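Long-range contacts in UDP-N-acetylenolpyruvoylglucosamine reductase (Listeria monocytogenes, PDB 3TX1), which probably catalyses the FAD-dependent, NADPH-driven reduction of UDP-N-acetylenolpyruvoylglucosamine to UDP-N-acetylmuramate, a step in building the peptidoglycan cell wall: residues P240-V245 / T313-I318; K234-Y239 / A278-N283; N89-D94 / A287-Y292. One frame throughout, in Å; residues are numbered along the deposited sequence.

In the fold
Segments far apart in sequence meet around one cofactor: interactions 1 and 2 line the flavin side of the FAD site, and interaction 3 leads outward from the pyrophosphate. Both segments of interaction 2 fall between those of interaction 3, while interaction 1 crosses both. The centres of interactions 1 and 2 are about 11 Å apart. Interaction 3 is centred about 9 Å from interaction 1 and about 15 Å from interaction 2. Backbone bonds Val245 N to Gly279 O and Pro240 O to Asn283 N join interactions 1 and 2; parallel strands 90-92 and 316-318 join 1 and 3; Tyr292 OH hydrogen-bonds to Ile281 O. Where 89-94 meets 287-292, the FAD-binding region meets the C-terminal one.

Interaction 1: residues P240-V245 / T313-I318; sequences PSCGSV and TEVKII. With FAD (flavin-adenine dinucleotide), chain B; SO4 (sulfate ion), chain E.
In Val315 the first torsion (chi1 69°) sets CG2 opposite the backbone N and directs that branch at Cys242, whose own chi1 of 43° tucks SG between N and the carbonyl carbon. The methyl consequently meets two atoms of the cysteine at once: Val315 CG2 is 3.7 Å from Cys242 CB and equally far from SG. The other branch turns to Val245, where Val315 CG1 lies 4.4 Å from Val245 CG1 in looser apolar packing. The backbone supplies the polar link, with Glu314 N donating to Val245 O at 2.9 Å; the CA-H of Thr313 makes an additional, weaker approach to the same oxygen.

Glu314 begins pointing at the loop, its CG 3.9 Å from Ser244 O, but a bend at chi2 (70°) leads the carboxylate away. There OE1 is hydrogen-bonded to a bound glycerol, and the side chain borders Arg194.

Residues 241-243 continue this loop past the dimethylbenzene end of the flavin. Gly243, with no side chain to intervene, brings its CA within 3.4 Å of FAD C9. Farther along, Lys316 passes the adenosine ribose and ends on a sulfate ion, NZ to O2 2.8 Å, probably an ion from the crystallisation liquor. Behind the contact, Val245 rests on Ile281 and Ile296, and Val315 on Ile91.

The loop and the approach to strand 316-318 are consistent with one wall of the MurB active site. Ser244, the predicted proton donor, and Glu314, also predicted to be catalytic, stand on segments joined by a backbone bond, with the flavin nearby, bordered by residues 241-243 of the same loop.

Interaction 2: residues K234-Y239 / A278-N283; sequences KQPLEY and AGFIVN
Pro236 lies over one face of the Phe280 ring, its CD 3.9 Å from the ring centroid and 21° off the normal, a CH-pi contact displaced toward the rim. The next atom of the pyrrolidine, Pro236 CG, still near the ring, also meets Val282 CG1 at 3.6 Å, so the proline touches both a ring and a branched aliphatic side chain. Gln235 approaches the far end of the same phenyl group: its CD is 3.7 Å from Phe280 CZ, with the amide and ring planes inclined at 48°. Val282 is met a second time, by Tyr239 CB at 3.7 Å from its CB, and the tyrosine ring carries on past the backbone carbonyl of Asn283.

Several of these groups have further partners. Extended beyond CG (chi2 -175°), the Gln235 chain carries its amide out to Arg231 on helix 217-234, where OE1 accepts a hydrogen bond from NH2. The backbone oxygen of Gln235 receives Lys276 NZ. Pro236 touches Ser274, and Phe280 is also met by the ring of His277, by Ser241 and by the FAD. Asn283 bonds through ND2 to Thr49 O and through OD1 to Gly285 N and Ala287 N, while its backbone pairs with Pro240 and so holds the chain after Tyr239 beside strand 281-283.

Across the two segments the attraction is therefore one of shape and dispersion. The C-H beside the proline nitrogen is somewhat polarised, which would suit a CH-pi contact with Phe280, a ring that lines the FAD pocket.

Interaction 3: residues N89-D94 / A287-Y292; sequences NLIIKD and ATATDY. With FAD (flavin-adenine dinucleotide), chain B.
A capping box opens helix 289-307, and beside it Asp94, just beyond strand 90-92, meets the first turn through Thr290. Both donors of Thr290 converge on one carboxylate oxygen, although the Asp94 side chain is poorly ordered and the detail of these bonds is correspondingly uncertain. As modelled, the hydroxyl OG1 binds Asp94 OD2 at 2.6 Å on its anti lone pair, whereas the backbone N, 3.0 Å from the same OD2, comes from above the carboxylate plane. OG1 is brought beside its own backbone N by chi1 of -49°, which lets the two act together. The box itself is reciprocal: Thr288 OG1 accepts from Asp291 N at 3.0 Å, and Thr288 N donates to Asp291 OD2 at 2.8 Å.

Next to this polar end, Ala289 CB sits against the Ile92 carbonyl oxygen and the Asp94 carboxylate, with Ile91 CG2 farther off. Ile91 CD1 extends to Tyr292 CD2, 3.7 Å away, but Ile91 has a second conformer, so its contacts are doubtful in detail. Tyr292 OH is anchored on Ile281 O.

At the other end of segment 89-94, Asn89 N donates to FAD O2A at 2.8 Å, so one short piece of chain runs from the cofactor's pyrophosphate to the helix start. A carboxylate here, near the amino end of a helix, would probably be stabilised by the helix dipole as well as by its two bonds, pairing electrostatic attachment with apolar packing alongside.

Interaction 1: residues P240-V245 / T313-I318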
loop_
_atom_site.group_PDB
_atom_site.type_symbol
_atom_site.label_atom_id
_atom_site.label_comp_id
_atom_site.label_asym_id
_atom_site.label_seq_id
_atom_site.Cartn_x
_atom_site.Cartn_y
_atom_site.Cartn_z
ATOM N N PRO A 240 10.015 -10.475 -3.420
ATOM C CA PRO A 240 9.429 -9.153 -3.246
ATOM C C PRO A 240 8.641 -8.842 -4.513
ATOM O O PRO A 240 9.012 -9.315 -5.576
ATOM C CB PRO A 240 10.647 -8.221 -3.089
ATOM C CG PRO A 240 11.835 -9.032 -3.489
ATOM C CD PRO A 240 11.480 -10.472 -3.279
ATOM N N SER A 241 7.525 -8.126 -4.389
ATOM C CA SER A 241 6.729 -7.729 -5.573
ATOM C C SER A 241 5.808 -6.623 -5.152
ATOM O O SER A 241 5.775 -6.259 -3.969
ATOM C CB SER A 241 5.870 -8.880 -6.141
ATOM O OG SER A 241 4.668 -9.106 -5.395
ATOM N N CYS A 242 5.106 -6.035 -6.114
ATOM C CA CYS A 242 4.021 -5.141 -5.744
ATOM C C CYS A 242 2.875 -6.149 -5.835
ATOM O O CYS A 242 3.115 -7.382 -5.755
ATOM C CB CYS A 242 3.915 -3.901 -6.643
ATOM S SG CYS A 242 4.095 -4.101 -8.434
ATOM N N GLY A 243 1.631 -5.767 -5.988
ATOM C CA GLY A 243 0.742 -6.939 -6.024
ATOM C C GLY A 243 0.447 -7.379 -7.422
ATOM O O GLY A 243 1.331 -7.568 -8.254
ATOM N N SER A 244 -0.835 -7.513 -7.667
ATOM C CA SER A 244 -1.291 -7.737 -8.980
ATOM C C SER A 244 -0.947 -6.371 -9.585
ATOM O O SER A 244 -1.369 -5.348 -9.079
ATOM C CB SER A 244 -2.794 -7.989 -8.951
ATOM O OG SER A 244 -3.214 -8.799 -10.037
ATOM N N VAL A 245 -0.118 -6.366 -10.616
ATOM C CA VAL A 245 0.313 -5.150 -11.290
ATOM C C VAL A 245 -0.802 -4.380 -12.041
ATOM O O VAL A 245 -0.750 -3.180 -12.126
ATOM C CB VAL A 245 1.501 -5.475 -12.263
ATOM C CG1 VAL A 245 1.759 -4.336 -13.235
ATOM C CG2 VAL A 245 2.786 -5.776 -11.509
ATOM N N THR A 313 -2.416 0.031 -15.105
ATOM C CA THR A 313 -1.789 -0.361 -13.861
ATOM C C THR A 313 -2.714 -0.161 -12.646
ATOM O O THR A 313 -3.496 0.788 -12.587
ATOM C CB THR A 313 -0.483 0.412 -13.629
ATOM O OG1 THR A 313 -0.752 1.803 -13.733
ATOM C CG2 THR A 313 0.556 0.072 -14.654
ATOM N N GLU A 314 -2.667 -1.096 -11.714
ATOM C CA GLU A 314 -3.352 -0.952 -10.453
ATOM C C GLU A 314 -2.322 -0.292 -9.540
ATOM O O GLU A 314 -2.598 0.739 -8.942
ATOM C CB GLU A 314 -3.853 -2.318 -9.942
ATOM C CG GLU A 314 -3.938 -2.546 -8.420
ATOM C CD GLU A 314 -5.023 -1.759 -7.676
ATOM O OE1 GLU A 314 -5.499 -2.235 -6.604
ATOM O OE2 GLU A 314 -5.407 -0.663 -8.130
ATOM N N VAL A 315 -1.124 -0.860 -9.483
ATOM C CA VAL A 315 -0.013 -0.328 -8.705
ATOM C C VAL A 315 0.288 1.167 -9.021
ATOM O O VAL A 315 0.227 1.593 -10.193
ATOM C CB VAL A 315 1.225 -1.184 -9.008
ATOM C CG1 VAL A 315 1.705 -0.948 -10.444
ATOM C CG2 VAL A 315 2.348 -0.873 -8.044
ATOM N N LYS A 316 0.617 1.961 -7.995
ATOM C CA LYS A 316 0.888 3.414 -8.175
ATOM C C LYS A 316 2.280 3.627 -8.686
ATOM O O LYS A 316 3.207 2.936 -8.240
ATOM C CB LYS A 316 0.821 4.211 -6.857
ATOM C CG LYS A 316 -0.451 4.110 -6.056
ATOM C CD LYS A 316 -1.623 4.694 -6.806
ATOM C CE LYS A 316 -2.885 4.438 -5.988
ATOM N NZ LYS A 316 -4.114 4.949 -6.667
ATOM N N ILE A 317 2.419 4.641 -9.536
ATOM C CA ILE A 317 3.677 5.025 -10.150
ATOM C C ILE A 317 4.048 6.431 -9.714
ATOM O O ILE A 317 3.286 7.364 -9.980
ATOM C CB ILE A 317 3.560 4.997 -11.699
ATOM C CG1 ILE A 317 3.725 3.568 -12.233
ATOM C CG2 ILE A 317 4.596 5.901 -12.365
ATOM C CD1 ILE A 317 2.503 2.696 -12.101
ATOM N N ILE A 318 5.207 6.603 -9.064
ATOM C CA ILE A 318 5.618 7.936 -8.564
ATOM C C ILE A 318 7.131 8.193 -8.604
ATOM O O ILE A 318 7.931 7.244 -8.574
ATOM C CB ILE A 318 5.136 8.205 -7.123
ATOM C CG1 ILE A 318 5.762 7.184 -6.172
ATOM C CG2 ILE A 318 3.612 8.235 -7.035
ATOM C CD1 ILE A 318 5.613 7.520 -4.714
HETATM P PA FAD B . 1.911 1.946 -0.279
HETATM O O1A FAD B . 3.036 2.426 0.574
HETATM O O2A FAD B . 2.190 0.991 -1.404
HETATM O O5B FAD B . 1.213 3.201 -0.981
HETATM C C5B FAD B . -0.128 2.919 -1.367
HETATM C C4B FAD B . -0.937 4.181 -1.584
HETATM O O4B FAD B . -1.545 4.594 -0.370
HETATM C C3B FAD B . -0.175 5.385 -2.091
HETATM O O3B FAD B . -1.140 6.207 -2.795
HETATM C C2B FAD B . 0.203 6.061 -0.774
HETATM O O2B FAD B . 0.553 7.458 -0.804
HETATM C C1B FAD B . -1.078 5.889 -0.012
HETATM N N9A FAD B . -0.808 5.826 1.413
HETATM C C8A FAD B . 0.016 4.989 2.062
HETATM N N7A FAD B . -0.100 5.206 3.402
HETATM C C5A FAD B . -1.013 6.178 3.627
HETATM C C6A FAD B . -1.590 6.925 4.775
HETATM N N6A FAD B . -1.234 6.698 6.070
HETATM N N1A FAD B . -2.516 7.867 4.494
HETATM C C2A FAD B . -2.914 8.137 3.258
HETATM N N3A FAD B . -2.421 7.540 2.171
HETATM C C4A FAD B . -1.483 6.574 2.290
HETATM N N1 FAD B . -4.195 -5.242 -2.276
HETATM C C2 FAD B . -5.461 -5.699 -2.119
HETATM O O2 FAD B . -6.397 -4.886 -2.032
HETATM N N3 FAD B . -5.785 -6.995 -2.012
HETATM C C4 FAD B . -4.897 -7.976 -2.086
HETATM O O4 FAD B . -5.242 -9.178 -2.021
HETATM C C4X FAD B . -3.498 -7.558 -2.258
HETATM N N5 FAD B . -2.540 -8.476 -2.333
HETATM C C5X FAD B . -1.249 -8.149 -2.493
HETATM C C6 FAD B . -0.310 -9.167 -2.543
HETATM C C7 FAD B . 1.023 -8.876 -2.676
HETATM C C7M FAD B . 2.030 -9.994 -2.745
HETATM C C8 FAD B . 1.406 -7.448 -2.749
HETATM C C8M FAD B . 2.829 -7.049 -2.906
HETATM C C9 FAD B . 0.477 -6.445 -2.697
HETATM C C9A FAD B . -0.858 -6.745 -2.575
HETATM N N10 FAD B . -1.841 -5.729 -2.497
HETATM C C10 FAD B . -3.184 -6.119 -2.343
HETATM C "C1'" FAD B . -1.458 -4.309 -2.610
HETATM C "C2'" FAD B . -1.169 -3.695 -1.260
HETATM O "O2'" FAD B . -0.941 -4.716 -0.293
HETATM C "C3'" FAD B . -2.340 -2.864 -0.770
HETATM O "O3'" FAD B . -2.627 -1.926 -1.799
HETATM C "C4'" FAD B . -1.957 -2.141 0.518
HETATM O "O4'" FAD B . -3.118 -1.778 1.279
HETATM C "C5'" FAD B . -1.051 -0.947 0.276
HETATM O "O5'" FAD B . -0.359 -0.708 1.478
HETATM P P FAD B . 0.950 0.169 1.594
HETATM O O1P FAD B . 0.996 0.592 3.018
HETATM O O2P FAD B . 2.023 -0.697 1.028
HETATM O O3P FAD B . 0.729 1.376 0.622
HETATM S S SO4 E . -4.335 8.530 -5.472
HETATM O O1 SO4 E . -4.957 9.397 -4.438
HETATM O O2 SO4 E . -5.132 7.288 -5.618
HETATM O O3 SO4 E . -4.274 9.264 -6.759
HETATM O O4 SO4 E . -2.947 8.178 -5.088
#

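Interaction 2: residues K234-Y239 / A278-N283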
loop_
_atom_site.group_PDB
_atom_site.type_symbol
_atom_site.label_atom_id
_atom_site.label_comp_id
_atom_site.label_asym_id
_atom_site.label_seq_id
_atom_site.Cartn_x
_atom_site.Cartn_y
_atom_site.Cartn_z
ATOM N N LYS A 234 -1.491 -19.502 -5.097
ATOM C CA LYS A 234 -1.515 -18.759 -6.329
ATOM C C LYS A 234 -0.636 -17.551 -6.462
ATOM O O LYS A 234 -0.567 -16.964 -7.524
ATOM C CB LYS A 234 -2.945 -18.359 -6.595
ATOM C CG LYS A 234 -3.824 -19.554 -6.931
ATOM C CD LYS A 234 -5.218 -19.064 -7.263
ATOM C CE LYS A 234 -5.949 -20.012 -8.193
ATOM N NZ LYS A 234 -7.116 -19.265 -8.745
ATOM N N GLN A 235 0.052 -17.184 -5.396
ATOM C CA GLN A 235 0.848 -15.991 -5.411
ATOM C C GLN A 235 2.272 -16.214 -5.000
ATOM O O GLN A 235 2.533 -17.080 -4.164
ATOM C CB GLN A 235 0.215 -14.990 -4.505
ATOM C CG GLN A 235 -1.125 -14.598 -5.048
ATOM C CD GLN A 235 -1.797 -13.495 -4.270
ATOM O OE1 GLN A 235 -1.259 -12.939 -3.286
ATOM N NE2 GLN A 235 -2.987 -13.135 -4.738
ATOM N N PRO A 236 3.211 -15.476 -5.633
ATOM C CA PRO A 236 4.603 -15.579 -5.226
ATOM C C PRO A 236 4.756 -14.742 -3.981
ATOM O O PRO A 236 4.894 -13.522 -4.081
ATOM C CB PRO A 236 5.374 -14.915 -6.371
ATOM C CG PRO A 236 4.386 -14.270 -7.255
ATOM C CD PRO A 236 3.007 -14.519 -6.741
ATOM N N LEU A 237 4.660 -15.340 -2.803
ATOM C CA LEU A 237 4.811 -14.524 -1.604
ATOM C C LEU A 237 6.273 -14.519 -1.169
ATOM O O LEU A 237 6.696 -13.654 -0.394
ATOM C CB LEU A 237 3.895 -15.005 -0.492
ATOM C CG LEU A 237 2.385 -15.118 -0.737
ATOM C CD1 LEU A 237 1.709 -15.611 0.558
ATOM C CD2 LEU A 237 1.740 -13.834 -1.310
ATOM N N GLU A 238 7.030 -15.483 -1.701
ATOM C CA GLU A 238 8.451 -15.625 -1.421
ATOM C C GLU A 238 9.262 -14.439 -1.983
ATOM O O GLU A 238 10.211 -13.978 -1.340
ATOM C CB GLU A 238 8.993 -16.987 -1.918
ATOM C CG GLU A 238 8.777 -17.339 -3.410
ATOM C CD GLU A 238 7.393 -17.948 -3.757
ATOM O OE1 GLU A 238 7.349 -18.737 -4.730
ATOM O OE2 GLU A 238 6.348 -17.678 -3.078
ATOM N N TYR A 239 8.854 -13.903 -3.136
ATOM C CA TYR A 239 9.614 -12.835 -3.776
ATOM C C TYR A 239 9.113 -11.469 -3.469
ATOM O O TYR A 239 7.915 -11.284 -3.323
ATOM C CB TYR A 239 9.546 -12.958 -5.292
ATOM C CG TYR A 239 10.268 -14.148 -5.800
ATOM C CD1 TYR A 239 9.562 -15.265 -6.188
ATOM C CD2 TYR A 239 11.650 -14.177 -5.839
ATOM C CE1 TYR A 239 10.206 -16.385 -6.622
ATOM C CE2 TYR A 239 12.308 -15.284 -6.286
ATOM C CZ TYR A 239 11.569 -16.386 -6.669
ATOM O OH TYR A 239 12.170 -17.533 -7.102
ATOM N N ALA A 278 1.006 -14.754 -13.599
ATOM C CA ALA A 278 1.487 -13.849 -14.633
ATOM C C ALA A 278 1.166 -12.397 -14.408
ATOM O O ALA A 278 1.760 -11.568 -15.070
ATOM C CB ALA A 278 1.030 -14.277 -16.004
ATOM N N GLY A 279 0.242 -12.073 -13.494
ATOM C CA GLY A 279 -0.127 -10.670 -13.243
ATOM C C GLY A 279 0.741 -9.979 -12.195
ATOM O O GLY A 279 0.474 -8.831 -11.817
ATOM N N PHE A 280 1.771 -10.695 -11.738
ATOM C CA PHE A 280 2.746 -10.224 -10.773
ATOM C C PHE A 280 4.120 -10.090 -11.399
ATOM O O PHE A 280 4.601 -10.991 -12.095
ATOM C CB PHE A 280 2.940 -11.260 -9.697
ATOM C CG PHE A 280 1.978 -11.176 -8.565
ATOM C CD1 PHE A 280 0.627 -11.466 -8.741
ATOM C CD2 PHE A 280 2.440 -10.946 -7.288
ATOM C CE1 PHE A 280 -0.274 -11.436 -7.666
ATOM C CE2 PHE A 280 1.548 -10.956 -6.212
ATOM C CZ PHE A 280 0.187 -11.195 -6.396
ATOM N N ILE A 281 4.785 -8.984 -11.109
ATOM C CA ILE A 281 6.156 -8.845 -11.550
ATOM C C ILE A 281 7.029 -9.031 -10.305
ATOM O O ILE A 281 7.043 -8.173 -9.419
ATOM C CB ILE A 281 6.374 -7.489 -12.217
ATOM C CG1 ILE A 281 5.618 -7.493 -13.527
ATOM C CG2 ILE A 281 7.847 -7.236 -12.476
ATOM C CD1 ILE A 281 5.652 -6.173 -14.244
ATOM N N VAL A 282 7.722 -10.156 -10.229
ATOM C CA VAL A 282 8.570 -10.432 -9.080
ATOM C C VAL A 282 10.006 -9.922 -9.250
ATOM O O VAL A 282 10.486 -9.737 -10.349
ATOM C CB VAL A 282 8.643 -11.943 -8.777
ATOM C CG1 VAL A 282 7.270 -12.476 -8.495
ATOM C CG2 VAL A 282 9.261 -12.681 -9.955
ATOM N N ASN A 283 10.711 -9.812 -8.136
ATOM C CA ASN A 283 12.058 -9.300 -8.069
ATOM C C ASN A 283 12.952 -10.467 -7.816
ATOM O O ASN A 283 13.187 -10.826 -6.665
ATOM C CB ASN A 283 12.141 -8.347 -6.879
ATOM C CG ASN A 283 13.471 -7.657 -6.750
ATOM O OD1 ASN A 283 14.454 -7.986 -7.436
ATOM N ND2 ASN A 283 13.513 -6.660 -5.865
#

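Interaction 3: residues N89-D94 / A287-Y292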
loop_
_atom_site.group_PDB
_atom_site.type_symbol
_atom_site.label_atom_id
_atom_site.label_comp_id
_atom_site.label_asym_id
_atom_site.label_seq_id
_atom_site.Cartn_x
_atom_site.Cartn_y
_atom_site.Cartn_z
ATOM N N ASN A 89 2.200 -1.415 -2.790
ATOM C CA ASN A 89 1.363 -1.086 -3.945
ATOM C C ASN A 89 1.868 0.123 -4.744
ATOM O O ASN A 89 1.078 0.882 -5.312
ATOM C CB ASN A 89 -0.061 -0.816 -3.540
ATOM C CG ASN A 89 -0.982 -0.811 -4.730
ATOM O OD1 ASN A 89 -0.637 -1.394 -5.751
ATOM N ND2 ASN A 89 -2.172 -0.184 -4.611
ATOM N N LEU A 90 3.186 0.315 -4.758
ATOM C CA LEU A 90 3.778 1.343 -5.594
ATOM C C LEU A 90 5.232 1.056 -5.961
ATOM O O LEU A 90 5.940 0.212 -5.294
ATOM C CB LEU A 90 3.582 2.747 -5.025
ATOM C CG LEU A 90 4.243 3.157 -3.722
ATOM C CD1 LEU A 90 5.751 3.185 -3.891
ATOM C CD2 LEU A 90 3.742 4.540 -3.329
ATOM N N ILE A 91 5.509 1.703 -7.094
ATOM C CA ILE A 91 6.755 1.789 -7.761
ATOM C C ILE A 91 7.039 3.271 -7.842
ATOM O O ILE A 91 6.221 4.096 -8.242
ATOM C CB ILE A 91 6.687 1.167 -9.163
ATOM C CG1 ILE A 91 6.300 -0.309 -9.043
ATOM C CG2 ILE A 91 8.017 1.342 -9.900
ATOM C CD1 ILE A 91 6.011 -0.963 -10.370
ATOM N N ILE A 92 8.231 3.532 -7.366
ATOM C CA ILE A 92 8.980 4.799 -7.247
ATOM C C ILE A 92 10.157 4.782 -8.194
ATOM O O ILE A 92 11.120 4.060 -7.947
ATOM C CB ILE A 92 9.612 5.049 -5.861
ATOM C CG1 ILE A 92 8.577 5.059 -4.743
ATOM C CG2 ILE A 92 10.326 6.395 -5.861
ATOM C CD1 ILE A 92 9.159 4.568 -3.437
ATOM N N LYS A 93 10.110 5.627 -9.224
ATOM C CA LYS A 93 11.172 5.719 -10.242
ATOM C C LYS A 93 12.513 6.003 -9.618
ATOM O O LYS A 93 12.574 6.541 -8.541
ATOM C CB LYS A 93 10.828 6.790 -11.269
ATOM C CG LYS A 93 9.462 6.541 -11.886
ATOM C CD LYS A 93 9.123 7.497 -13.021
ATOM C CE LYS A 93 7.829 7.047 -13.699
ATOM N NZ LYS A 93 7.506 7.889 -14.882
ATOM N N ASP A 94 13.587 5.621 -10.290
ATOM C CA ASP A 94 14.947 5.844 -9.789
ATOM C C ASP A 94 15.349 7.345 -9.744
ATOM O O ASP A 94 16.239 7.734 -8.970
ATOM C CB ASP A 94 15.947 4.958 -10.556
ATOM C CG ASP A 94 15.611 3.452 -10.444
ATOM O OD1 ASP A 94 15.376 2.950 -9.326
ATOM O OD2 ASP A 94 15.586 2.750 -11.466
ATOM N N ALA A 287 16.422 -6.189 -8.756
ATOM C CA ALA A 287 15.602 -5.433 -9.689
ATOM C C ALA A 287 15.651 -3.908 -9.364
ATOM O O ALA A 287 15.930 -3.493 -8.211
ATOM C CB ALA A 287 14.164 -5.939 -9.678
ATOM N N THR A 288 15.412 -3.079 -10.377
ATOM C CA THR A 288 15.344 -1.642 -10.153
ATOM C C THR A 288 13.994 -1.171 -10.629
ATOM O O THR A 288 13.323 -1.883 -11.417
ATOM C CB THR A 288 16.388 -0.947 -10.999
ATOM O OG1 THR A 288 16.105 -1.205 -12.382
ATOM C CG2 THR A 288 17.722 -1.515 -10.661
ATOM N N ALA A 289 13.595 0.022 -10.197
ATOM C CA ALA A 289 12.344 0.595 -10.669
ATOM C C ALA A 289 12.362 0.708 -12.207
ATOM O O ALA A 289 11.330 0.474 -12.881
ATOM C CB ALA A 289 12.106 1.943 -10.016
ATOM N N THR A 290 13.529 1.036 -12.776
ATOM C CA THR A 290 13.630 1.089 -14.219
ATOM C C THR A 290 13.184 -0.262 -14.768
ATOM O O THR A 290 12.319 -0.315 -15.662
ATOM C CB THR A 290 15.039 1.420 -14.713
ATOM O OG1 THR A 290 15.517 2.558 -14.015
ATOM C CG2 THR A 290 15.026 1.742 -16.192
ATOM N N ASP A 291 13.732 -1.348 -14.209
ATOM C CA ASP A 291 13.353 -2.703 -14.650
ATOM C C ASP A 291 11.866 -2.894 -14.575
ATOM O O ASP A 291 11.269 -3.409 -15.516
ATOM C CB ASP A 291 13.995 -3.795 -13.819
ATOM C CG ASP A 291 15.490 -3.837 -13.953
ATOM O OD1 ASP A 291 16.025 -3.589 -15.069
ATOM O OD2 ASP A 291 16.123 -4.124 -12.917
ATOM N N TYR A 292 11.257 -2.507 -13.457
ATOM C CA TYR A 292 9.791 -2.631 -13.348
ATOM C C TYR A 292 9.034 -1.867 -14.435
ATOM O O TYR A 292 8.205 -2.473 -15.124
ATOM C CB TYR A 292 9.285 -2.255 -11.963
ATOM C CG TYR A 292 9.250 -3.423 -10.988
ATOM C CD1 TYR A 292 10.411 -3.868 -10.330
ATOM C CD2 TYR A 292 8.042 -4.087 -10.706
ATOM C CE1 TYR A 292 10.378 -4.937 -9.436
ATOM C CE2 TYR A 292 8.008 -5.161 -9.821
ATOM C CZ TYR A 292 9.186 -5.579 -9.182
ATOM O OH TYR A 292 9.131 -6.652 -8.278
HETATM P PA FAD B . 1.911 1.946 -0.279
HETATM O O1A FAD B . 3.036 2.426 0.574
HETATM O O2A FAD B . 2.190 0.991 -1.404
HETATM O O5B FAD B . 1.213 3.201 -0.981
HETATM C C5B FAD B . -0.128 2.919 -1.367
HETATM C C4B FAD B . -0.937 4.181 -1.584
HETATM O O4B FAD B . -1.545 4.594 -0.370
HETATM C C3B FAD B . -0.175 5.385 -2.091
HETATM O O3B FAD B . -1.140 6.207 -2.795
HETATM C C2B FAD B . 0.203 6.061 -0.774
HETATM O O2B FAD B . 0.553 7.458 -0.804
HETATM C C1B FAD B . -1.078 5.889 -0.012
HETATM N N9A FAD B . -0.808 5.826 1.413
HETATM C C8A FAD B . 0.016 4.989 2.062
HETATM N N7A FAD B . -0.100 5.206 3.402
HETATM C C5A FAD B . -1.013 6.178 3.627
HETATM C C6A FAD B . -1.590 6.925 4.775
HETATM N N6A FAD B . -1.234 6.698 6.070
HETATM N N1A FAD B . -2.516 7.867 4.494
HETATM C C2A FAD B . -2.914 8.137 3.258
HETATM N N3A FAD B . -2.421 7.540 2.171
HETATM C C4A FAD B . -1.483 6.574 2.290
HETATM N N1 FAD B . -4.195 -5.242 -2.276
HETATM C C2 FAD B . -5.461 -5.699 -2.119
HETATM O O2 FAD B . -6.397 -4.886 -2.032
HETATM N N3 FAD B . -5.785 -6.995 -2.012
HETATM C C4 FAD B . -4.897 -7.976 -2.086
HETATM O O4 FAD B . -5.242 -9.178 -2.021
HETATM C C4X FAD B . -3.498 -7.558 -2.258
HETATM N N5 FAD B . -2.540 -8.476 -2.333
HETATM C C5X FAD B . -1.249 -8.149 -2.493
HETATM C C6 FAD B . -0.310 -9.167 -2.543
HETATM C C7 FAD B . 1.023 -8.876 -2.676
HETATM C C7M FAD B . 2.030 -9.994 -2.745
HETATM C C8 FAD B . 1.406 -7.448 -2.749
HETATM C C8M FAD B . 2.829 -7.049 -2.906
HETATM C C9 FAD B . 0.477 -6.445 -2.697
HETATM C C9A FAD B . -0.858 -6.745 -2.575
HETATM N N10 FAD B . -1.841 -5.729 -2.497
HETATM C C10 FAD B . -3.184 -6.119 -2.343
HETATM C "C1'" FAD B . -1.458 -4.309 -2.610
HETATM C "C2'" FAD B . -1.169 -3.695 -1.260
HETATM O "O2'" FAD B . -0.941 -4.716 -0.293
HETATM C "C3'" FAD B . -2.340 -2.864 -0.770
HETATM O "O3'" FAD B . -2.627 -1.926 -1.799
HETATM C "C4'" FAD B . -1.957 -2.141 0.518
HETATM O "O4'" FAD B . -3.118 -1.778 1.279
HETATM C "C5'" FAD B . -1.051 -0.947 0.276
HETATM O "O5'" FAD B . -0.359 -0.708 1.478
HETATM P P FAD B . 0.950 0.169 1.594
HETATM O O1P FAD B . 0.996 0.592 3.018
HETATM O O2P FAD B . 2.023 -0.697 1.028
HETATM O O3P FAD B . 0.729 1.376 0.622
#